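Local atomic coordinates of putative RnfG subunit of electron transport complex (Thermotoga maritima, PDB entry 3DCZ), a protein that probably carries covalently bound FMN as a subunit of a membrane complex that couples electron transfer to ion translocation across the membrane. Residues V100-I105 / N196-Y201; L25-F30 / S115-D120; E57-K62 / L70-E75. All blocks are in the same frame, centred on the assembly; numbering follows the deposited sequence. Where two conformers were deposited one is given.

Contact 1: residues V100-I105 / N196-Y201; sequences VVACFI and NLMYRY
M198, deposited as selenomethionine, reaches from the helix to the strand and touches three of its residues, all by van der Waals packing. Its SE lies 3.9 Å from A102 CB, a fit that the small alanine side chain allows. The chain then bends at chi3 (-99°), which brings the terminal CE to 3.9 Å from V100 O, with V100 CB a little farther off at 4.4 Å. Nearer its root, M198 CB sits 3.9 Å from F104 CE1.

The arrangement is that of a helix laid on one face of an antiparallel sheet, here in the FMN-binding domain of the RnfG family. The axes of the two segments pass 10.0 Å apart at a crossing angle of -45°. Helix 188-206 begins just after T185, the predicted site of FMN attachment, which lies in a part of the chain that is not modelled.

The F104 ring completes the interface by packing on the helix. It projects from the strand with CG anti to the carbonyl carbon (chi1 -66°), and its far end meets the helix close to the backbone: CE2 is 4.0 Å from Y199 CB, and CZ is 4.0 Å from Y199 N. F104 crosses both M198 and Y199 at about a right angle. L87, on the adjoining strand 83-90, touches both F104 and M198.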
loop_
_atom_site.group_PDB
_atom_site.type_symbol
_atom_site.label_atom_id
_atom_site.label_comp_id
_atom_site.label_asym_id
_atom_site.label_seq_id
_atom_site.Cartn_x
_atom_site.Cartn_y
_atom_site.Cartn_z
ATOM N N VAL A 100 -1.358 7.802 -2.253
ATOM C CA VAL A 100 -0.917 6.418 -2.408
ATOM C C VAL A 100 -1.956 5.501 -1.702
ATOM O O VAL A 100 -2.211 5.697 -0.502
ATOM C CB VAL A 100 0.447 6.154 -1.715
ATOM C CG1 VAL A 100 0.884 4.694 -1.969
ATOM C CG2 VAL A 100 1.517 7.133 -2.204
ATOM N N VAL A 101 -2.520 4.529 -2.430
ATOM C CA VAL A 101 -3.497 3.560 -1.882
ATOM C C VAL A 101 -2.723 2.256 -1.714
ATOM O O VAL A 101 -1.900 1.901 -2.566
ATOM C CB VAL A 101 -4.709 3.353 -2.859
ATOM C CG1 VAL A 101 -5.664 2.310 -2.298
ATOM C CG2 VAL A 101 -5.402 4.739 -3.101
ATOM N N ALA A 102 -2.930 1.563 -0.619
ATOM C CA ALA A 102 -2.214 0.319 -0.361
ATOM C C ALA A 102 -3.076 -0.655 0.401
ATOM O O ALA A 102 -3.936 -0.247 1.163
ATOM C CB ALA A 102 -0.905 0.572 0.377
ATOM N N CYS A 103 -2.811 -1.935 0.186
ATOM C CA CYS A 103 -3.499 -3.027 0.851
ATOM C C CYS A 103 -2.460 -3.826 1.646
ATOM O O CYS A 103 -1.434 -4.263 1.119
ATOM C CB CYS A 103 -4.168 -3.982 -0.167
ATOM S SG CYS A 103 -4.826 -5.473 0.633
ATOM N N PHE A 104 -2.745 -3.990 2.938
ATOM C CA PHE A 104 -1.944 -4.780 3.849
ATOM C C PHE A 104 -2.801 -5.954 4.295
ATOM O O PHE A 104 -3.984 -5.809 4.559
ATOM C CB PHE A 104 -1.542 -3.973 5.089
ATOM C CG PHE A 104 -0.626 -2.830 4.787
ATOM C CD1 PHE A 104 -1.114 -1.591 4.361
ATOM C CD2 PHE A 104 0.741 -2.974 4.955
ATOM C CE1 PHE A 104 -0.243 -0.542 4.034
ATOM C CE2 PHE A 104 1.613 -1.885 4.683
ATOM C CZ PHE A 104 1.101 -0.670 4.212
ATOM N N ILE A 105 -2.182 -7.102 4.419
ATOM C CA ILE A 105 -2.871 -8.300 4.869
ATOM C C ILE A 105 -2.253 -8.773 6.170
ATOM O O ILE A 105 -1.040 -8.933 6.293
ATOM C CB ILE A 105 -2.847 -9.393 3.797
ATOM C CG1 ILE A 105 -3.618 -8.876 2.568
ATOM C CG2 ILE A 105 -3.438 -10.719 4.329
ATOM C CD1 ILE A 105 -3.440 -9.692 1.311
ATOM N N ASN A 196 5.352 3.375 4.676
ATOM C CA ASN A 196 5.847 3.166 6.007
ATOM C C ASN A 196 4.916 3.767 7.073
ATOM O O ASN A 196 4.720 3.207 8.144
ATOM C CB ASN A 196 7.243 3.752 6.147
ATOM C CG ASN A 196 8.325 2.873 5.562
ATOM O OD1 ASN A 196 8.196 1.633 5.540
ATOM N ND2 ASN A 196 9.420 3.495 5.144
ATOM N N LEU A 197 4.354 4.939 6.794
ATOM C CA LEU A 197 3.407 5.537 7.720
ATOM C C LEU A 197 2.121 4.749 7.859
ATOM O O LEU A 197 1.563 4.632 8.963
ATOM C CB LEU A 197 3.116 6.992 7.325
ATOM C CG LEU A 197 4.283 7.967 7.486
ATOM C CD1 LEU A 197 3.861 9.330 6.944
ATOM C CD2 LEU A 197 4.683 8.003 8.944
HETATM N N MSE A 198 1.601 4.250 6.739
HETATM C CA MSE A 198 0.391 3.449 6.777
HETATM C C MSE A 198 0.604 2.191 7.623
HETATM O O MSE A 198 -0.250 1.802 8.407
HETATM C CB MSE A 198 -0.035 3.097 5.342
HETATM C CG MSE A 198 -0.784 4.211 4.665
HETATM SE SE MSE A 198 -1.285 3.619 2.830
HETATM C CE MSE A 198 0.078 4.513 2.383
ATOM N N TYR A 199 1.777 1.582 7.469
ATOM C CA TYR A 199 2.140 0.421 8.291
ATOM C C TYR A 199 2.213 0.789 9.774
ATOM O O TYR A 199 1.661 0.076 10.623
ATOM C CB TYR A 199 3.441 -0.177 7.798
ATOM C CG TYR A 199 3.936 -1.329 8.636
ATOM C CD1 TYR A 199 3.324 -2.599 8.573
ATOM C CD2 TYR A 199 5.035 -1.171 9.480
ATOM C CE1 TYR A 199 3.806 -3.656 9.356
ATOM C CE2 TYR A 199 5.497 -2.228 10.256
ATOM C CZ TYR A 199 4.881 -3.461 10.178
ATOM O OH TYR A 199 5.401 -4.520 10.935
ATOM N N ARG A 200 2.854 1.919 10.082
ATOM C CA ARG A 200 2.900 2.395 11.450
ATOM C C ARG A 200 1.513 2.529 12.031
ATOM O O ARG A 200 1.246 2.079 13.134
ATOM C CB ARG A 200 3.599 3.716 11.522
ATOM C CG ARG A 200 5.063 3.606 11.624
ATOM C CD ARG A 200 5.647 5.002 11.828
ATOM N NE ARG A 200 5.205 5.676 13.048
ATOM C CZ ARG A 200 5.521 6.939 13.373
ATOM N NH1 ARG A 200 6.213 7.707 12.539
ATOM N NH2 ARG A 200 5.136 7.446 14.506
ATOM N N TYR A 201 0.635 3.154 11.269
ATOM C CA TYR A 201 -0.731 3.370 11.740
ATOM C C TYR A 201 -1.453 2.049 11.983
ATOM O O TYR A 201 -2.036 1.859 13.026
ATOM C CB TYR A 201 -1.492 4.242 10.721
ATOM C CG TYR A 201 -2.923 4.475 11.144
ATOM C CD1 TYR A 201 -3.244 5.541 11.971
ATOM C CD2 TYR A 201 -3.937 3.595 10.774
ATOM C CE1 TYR A 201 -4.546 5.764 12.409
ATOM C CE2 TYR A 201 -5.257 3.833 11.201
ATOM C CZ TYR A 201 -5.535 4.922 12.017
ATOM O OH TYR A 201 -6.816 5.178 12.449
#

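Contact 2: residues L25-F30 / S115-D120; sequences LSAIKF and SVRVID
F30 and R117, the latter in one of its two deposited conformers, form a cation-pi stack that, backed by apolar packing at A27, joins helix 22-31 to strand 110-120, at one margin of the antiparallel sheet. The short segments run nearly antiparallel, at 162°, with their axes 8.0 Å apart.

In that conformer the guanidinium lies flat over one face of the F30 ring, the two planes 22° apart and the centres separated by 3.8 Å. NH1 sits over the middle of the ring, and NH2 comes within 3.3 Å of F30 CD1. Bends at chi2 and chi3 turn the end of the arginine chain onto the ring. On the opposite face of the ring lies water 2, displaced toward the rim; it donates to F30 O and accepts from S115 OG, tying helix to strand. V116 O stands at the ring edge, near its plane, 3.5 Å from F30 CE2. An alanine in place of F30 would probably leave the R117 guanidinium without the aromatic surface on which it rests, and freer to turn.

Water 1 bridges S26 OG and R117 NE, accepting from the latter at 2.6 Å, although both residues have a second conformer. Toward the start of the helix the contact turns apolar: A27 CB packs on I119 CD1 and on R117 CG, 3.7 Å from each.

Beyond the interface, L25 and I28 pack on helix 44-54, and K29 forms salt bridges with E44 and E48. A27 also touches V101 of strand 98-107, so the arrangement is that of a helix packed across the margin of an antiparallel sheet, on the face opposite helix 188-206.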
loop_
_atom_site.group_PDB
_atom_site.type_symbol
_atom_site.label_atom_id
_atom_site.label_comp_id
_atom_site.label_asym_id
_atom_site.label_seq_id
_atom_site.Cartn_x
_atom_site.Cartn_y
_atom_site.Cartn_z
ATOM N N LEU A 25 -12.019 4.168 -6.301
ATOM C CA LEU A 25 -12.588 2.833 -6.314
ATOM C C LEU A 25 -11.747 1.885 -7.169
ATOM O O LEU A 25 -11.508 0.732 -6.792
ATOM C CB LEU A 25 -14.056 2.867 -6.780
ATOM C CG LEU A 25 -14.790 1.543 -6.726
ATOM C CD1 LEU A 25 -14.814 0.973 -5.308
ATOM C CD2 LEU A 25 -16.243 1.752 -7.242
ATOM N N SER A 26 -11.268 2.371 -8.302
ATOM C CA SER A 26 -10.404 1.574 -9.173
ATOM C C SER A 26 -9.122 1.154 -8.432
ATOM O O SER A 26 -8.676 0.001 -8.511
ATOM C CB SER A 26 -10.052 2.382 -10.421
ATOM O OG SER A 26 -9.054 1.735 -11.184
ATOM N N ALA A 27 -8.520 2.098 -7.708
ATOM C CA ALA A 27 -7.317 1.827 -6.914
ATOM C C ALA A 27 -7.553 0.805 -5.822
ATOM O O ALA A 27 -6.709 -0.068 -5.580
ATOM C CB ALA A 27 -6.716 3.131 -6.315
ATOM N N ILE A 28 -8.682 0.929 -5.114
ATOM C CA ILE A 28 -8.968 0.001 -4.033
ATOM C C ILE A 28 -9.168 -1.403 -4.612
ATOM O O ILE A 28 -8.669 -2.389 -4.061
ATOM C CB ILE A 28 -10.195 0.462 -3.258
ATOM C CG1 ILE A 28 -9.857 1.769 -2.559
ATOM C CG2 ILE A 28 -10.681 -0.637 -2.244
ATOM C CD1 ILE A 28 -11.084 2.459 -1.861
ATOM N N LYS A 29 -9.874 -1.494 -5.724
ATOM C CA LYS A 29 -10.048 -2.785 -6.416
ATOM C C LYS A 29 -8.687 -3.354 -6.823
ATOM O O LYS A 29 -8.402 -4.545 -6.590
ATOM C CB LYS A 29 -10.928 -2.620 -7.666
ATOM C CG LYS A 29 -12.387 -2.387 -7.379
ATOM C CD LYS A 29 -13.175 -2.094 -8.655
ATOM C CE LYS A 29 -14.638 -1.974 -8.383
ATOM N NZ LYS A 29 -15.342 -1.852 -9.679
ATOM N N PHE A 30 -7.824 -2.506 -7.388
ATOM C CA PHE A 30 -6.520 -2.986 -7.844
ATOM C C PHE A 30 -5.695 -3.592 -6.710
ATOM O O PHE A 30 -5.129 -4.696 -6.852
ATOM C CB PHE A 30 -5.703 -1.870 -8.483
ATOM C CG PHE A 30 -4.342 -2.328 -8.890
ATOM C CD1 PHE A 30 -4.151 -2.992 -10.084
ATOM C CD2 PHE A 30 -3.241 -2.126 -8.065
ATOM C CE1 PHE A 30 -2.930 -3.434 -10.440
ATOM C CE2 PHE A 30 -2.013 -2.614 -8.384
ATOM C CZ PHE A 30 -1.839 -3.245 -9.619
ATOM N N SER A 115 -0.226 -4.850 -2.103
ATOM C CA SER A 115 -0.259 -4.080 -3.336
ATOM C C SER A 115 -0.388 -2.616 -3.077
ATOM O O SER A 115 -0.759 -2.196 -1.999
ATOM C CB SER A 115 -1.383 -4.573 -4.248
ATOM O OG SER A 115 -1.453 -3.928 -5.495
ATOM N N VAL A 116 -0.040 -1.843 -4.076
ATOM C CA VAL A 116 0.028 -0.393 -3.989
ATOM C C VAL A 116 -0.446 0.193 -5.302
ATOM O O VAL A 116 -0.146 -0.369 -6.371
ATOM C CB VAL A 116 1.519 0.069 -3.803
ATOM C CG1 VAL A 116 1.616 1.569 -3.723
ATOM C CG2 VAL A 116 2.149 -0.612 -2.610
ATOM N N ARG A 117 -1.140 1.330 -5.237
ATOM C CA ARG A 117 -1.493 2.096 -6.440
ATOM C C ARG A 117 -1.356 3.567 -6.103
ATOM O O ARG A 117 -2.024 4.043 -5.191
ATOM C CB ARG A 117 -2.931 1.797 -6.870
ATOM C CG ARG A 117 -3.444 2.678 -8.013
ATOM C CD ARG A 117 -2.942 2.204 -9.356
ATOM N NE ARG A 117 -3.986 1.464 -10.077
ATOM C CZ ARG A 117 -3.769 0.489 -10.954
ATOM N NH1 ARG A 117 -2.534 0.061 -11.231
ATOM N NH2 ARG A 117 -4.816 -0.097 -11.535
ATOM N N VAL A 118 -0.526 4.272 -6.853
ATOM C CA VAL A 118 -0.318 5.693 -6.658
ATOM C C VAL A 118 -1.294 6.376 -7.592
ATOM O O VAL A 118 -1.301 6.091 -8.805
ATOM C CB VAL A 118 1.169 6.078 -6.989
ATOM C CG1 VAL A 118 1.389 7.535 -6.711
ATOM C CG2 VAL A 118 2.135 5.234 -6.159
ATOM N N ILE A 119 -2.137 7.259 -7.052
ATOM C CA ILE A 119 -3.092 8.024 -7.870
ATOM C C ILE A 119 -2.584 9.451 -7.996
ATOM O O ILE A 119 -2.373 10.147 -7.021
ATOM C CB ILE A 119 -4.522 8.084 -7.277
ATOM C CG1 ILE A 119 -5.089 6.699 -6.982
ATOM C CG2 ILE A 119 -5.454 8.751 -8.261
ATOM C CD1 ILE A 119 -6.280 6.758 -6.062
ATOM N N ASP A 120 -2.343 9.880 -9.225
ATOM C CA ASP A 120 -1.907 11.240 -9.456
ATOM C C ASP A 120 -3.063 11.998 -10.045
ATOM O O ASP A 120 -3.405 11.810 -11.210
ATOM C CB ASP A 120 -0.721 11.247 -10.411
ATOM C CG ASP A 120 -0.252 12.637 -10.738
ATOM O OD1 ASP A 120 -0.929 13.623 -10.345
ATOM O OD2 ASP A 120 0.796 12.744 -11.411
HETATM O O HOH W 1 -6.447 2.047 -10.726
HETATM O O HOH W 2 -2.639 -5.936 -7.039
#

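Contact 3: residues E57-K62 / L70-E75; sequences ETVVLK and LGPLYE
The pyrrolidine ring of P72 meets E57 at two atoms: CD lies 3.0 Å from E57 O, and CG 3.5 Å from E57 OE2. Its CB in turn rests over one face of the Y74 ring, offset toward the rim. Y74 OH stands 3.6 Å from E57 O, but its hydrogen bonds go to G55 O and K24 NZ.

These residues lie at the open end of a beta hairpin, strands 59-64 and 67-77, at one margin of the antiparallel sheet. V59 and G71 form a hydrogen-bonded pair. The bond from V59 N to G71 O is 3.0 Å long and nearly straight (168°); the return bond, from G71 N to V59 O, measures 2.6 Å. V60 and L70 make the next, non-hydrogen-bonded pair, their side chains diverging, though V60 CG2 still lies 4.0 Å from L70 CD2. T58 CG2 packs on L70 CB at 3.9 Å, while T58 OG1 is hydrogen-bonded to K24 NZ. Farther along, L61 and K62 both face V69 in a classic beta bulge.

At G71 the chain turns a corner, followed by the cis peptide bond before P72. A beta carbon on G71 would probably come too close to L61 CG, and the fit is already tight where L61 CD1 approaches G71 CA to 3.5 Å.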
loop_
_atom_site.group_PDB
_atom_site.type_symbol
_atom_site.label_atom_id
_atom_site.label_comp_id
_atom_site.label_asym_id
_atom_site.label_seq_id
_atom_site.Cartn_x
_atom_site.Cartn_y
_atom_site.Cartn_z
ATOM N N GLU A 57 -15.682 8.915 0.999
ATOM C CA GLU A 57 -14.910 10.102 1.311
ATOM C C GLU A 57 -13.479 9.746 1.684
ATOM O O GLU A 57 -13.185 8.603 2.017
ATOM C CB GLU A 57 -15.541 10.855 2.480
ATOM C CG GLU A 57 -15.227 10.311 3.872
ATOM C CD GLU A 57 -16.083 9.163 4.357
ATOM O OE1 GLU A 57 -17.002 8.731 3.655
ATOM O OE2 GLU A 57 -15.825 8.729 5.500
ATOM N N THR A 58 -12.605 10.733 1.574
ATOM C CA THR A 58 -11.237 10.618 2.109
ATOM C C THR A 58 -11.102 11.622 3.236
ATOM O O THR A 58 -11.354 12.802 3.039
ATOM C CB THR A 58 -10.162 10.813 1.024
ATOM O OG1 THR A 58 -10.284 9.749 0.061
ATOM C CG2 THR A 58 -8.756 10.797 1.600
ATOM N N VAL A 59 -10.724 11.099 4.402
ATOM C CA VAL A 59 -10.548 11.873 5.624
ATOM C C VAL A 59 -9.170 11.593 6.228
ATOM O O VAL A 59 -8.606 10.532 6.018
ATOM C CB VAL A 59 -11.643 11.532 6.643
ATOM C CG1 VAL A 59 -12.976 12.023 6.139
ATOM C CG2 VAL A 59 -11.682 10.012 6.904
ATOM N N VAL A 60 -8.614 12.563 6.947
ATOM C CA VAL A 60 -7.356 12.310 7.668
ATOM C C VAL A 60 -7.609 11.407 8.885
ATOM O O VAL A 60 -8.450 11.725 9.767
ATOM C CB VAL A 60 -6.695 13.595 8.134
ATOM C CG1 VAL A 60 -5.456 13.284 9.021
ATOM C CG2 VAL A 60 -6.336 14.490 6.918
ATOM N N LEU A 61 -6.843 10.327 8.941
ATOM C CA LEU A 61 -6.801 9.491 10.169
ATOM C C LEU A 61 -5.749 9.909 11.167
ATOM O O LEU A 61 -6.030 10.009 12.367
ATOM C CB LEU A 61 -6.583 8.032 9.827
ATOM C CG LEU A 61 -7.729 7.327 9.146
ATOM C CD1 LEU A 61 -7.221 5.931 8.633
ATOM C CD2 LEU A 61 -8.939 7.221 10.025
ATOM N N LYS A 62 -4.545 10.195 10.689
ATOM C CA LYS A 62 -3.456 10.626 11.572
ATOM C C LYS A 62 -2.404 11.384 10.791
ATOM O O LYS A 62 -2.044 10.985 9.663
ATOM C CB LYS A 62 -2.794 9.447 12.267
ATOM C CG LYS A 62 -1.759 9.871 13.300
ATOM C CD LYS A 62 -1.574 8.776 14.350
ATOM C CE LYS A 62 -0.507 9.171 15.384
ATOM N NZ LYS A 62 -0.522 8.226 16.550
ATOM N N LEU A 70 -4.505 8.539 5.557
ATOM C CA LEU A 70 -5.840 8.916 5.136
ATOM C C LEU A 70 -6.786 7.744 5.212
ATOM O O LEU A 70 -6.441 6.625 4.831
ATOM C CB LEU A 70 -5.761 9.432 3.716
ATOM C CG LEU A 70 -4.827 10.609 3.489
ATOM C CD1 LEU A 70 -4.590 10.850 1.986
ATOM C CD2 LEU A 70 -5.436 11.868 4.097
ATOM N N GLY A 71 -7.992 8.001 5.691
ATOM C CA GLY A 71 -9.004 6.945 5.805
ATOM C C GLY A 71 -10.207 7.267 4.939
ATOM O O GLY A 71 -10.169 8.157 4.096
ATOM N N PRO A 72 -11.304 6.536 5.141
ATOM C CA PRO A 72 -11.470 5.487 6.120
ATOM C C PRO A 72 -10.531 4.316 5.986
ATOM O O PRO A 72 -9.984 4.056 4.917
ATOM C CB PRO A 72 -12.903 4.966 5.820
ATOM C CG PRO A 72 -13.566 6.022 5.117
ATOM C CD PRO A 72 -12.527 6.760 4.346
ATOM N N LEU A 73 -10.371 3.596 7.095
ATOM C CA LEU A 73 -9.699 2.307 7.072
ATOM C C LEU A 73 -10.737 1.335 6.498
ATOM O O LEU A 73 -11.739 1.043 7.150
ATOM C CB LEU A 73 -9.327 1.916 8.506
ATOM C CG LEU A 73 -8.673 0.554 8.634
ATOM C CD1 LEU A 73 -7.409 0.459 7.794
ATOM C CD2 LEU A 73 -8.385 0.255 10.087
ATOM N N TYR A 74 -10.526 0.832 5.294
ATOM C CA TYR A 74 -11.428 -0.148 4.700
ATOM C C TYR A 74 -10.956 -1.548 5.077
ATOM O O TYR A 74 -9.771 -1.870 4.919
ATOM C CB TYR A 74 -11.422 -0.036 3.173
ATOM C CG TYR A 74 -11.881 1.309 2.687
ATOM C CD1 TYR A 74 -13.225 1.652 2.672
ATOM C CD2 TYR A 74 -10.968 2.242 2.243
ATOM C CE1 TYR A 74 -13.650 2.905 2.201
ATOM C CE2 TYR A 74 -11.371 3.494 1.785
ATOM C CZ TYR A 74 -12.713 3.825 1.753
ATOM O OH TYR A 74 -13.173 5.081 1.318
ATOM N N GLU A 75 -11.884 -2.367 5.567
ATOM C CA GLU A 75 -11.597 -3.720 6.012
ATOM C C GLU A 75 -12.252 -4.748 5.126
ATOM O O GLU A 75 -13.405 -4.566 4.706
ATOM C CB GLU A 75 -12.182 -3.928 7.379
ATOM C CG GLU A 75 -11.622 -3.003 8.445
ATOM C CD GLU A 75 -12.158 -3.352 9.813
ATOM O OE1 GLU A 75 -11.584 -4.258 10.437
ATOM O OE2 GLU A 75 -13.159 -2.767 10.251
#

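How the contacts relate
One sheet, engaged in three ways, shows how chemistry follows position. Contact 1 is buried and packs mostly apolar side chains; contact 2, partly buried at an outermost strand, adds a stacked charge and bridging waters; contact 3, at the surface, is the one held by direct backbone hydrogen bonds between its segments. Contacts 1 and 2 use neighbouring strands, with R117 N and V101 O probably hydrogen-bonded and V100 packed on V116, yet their helices cover opposite faces. Contact 3 lies at the other margin of the sheet. Y201, on the helix of contact 1, packs on L61 and K62, and I28, on the helix of contact 2, touches Y74, so both helices reach the hairpin.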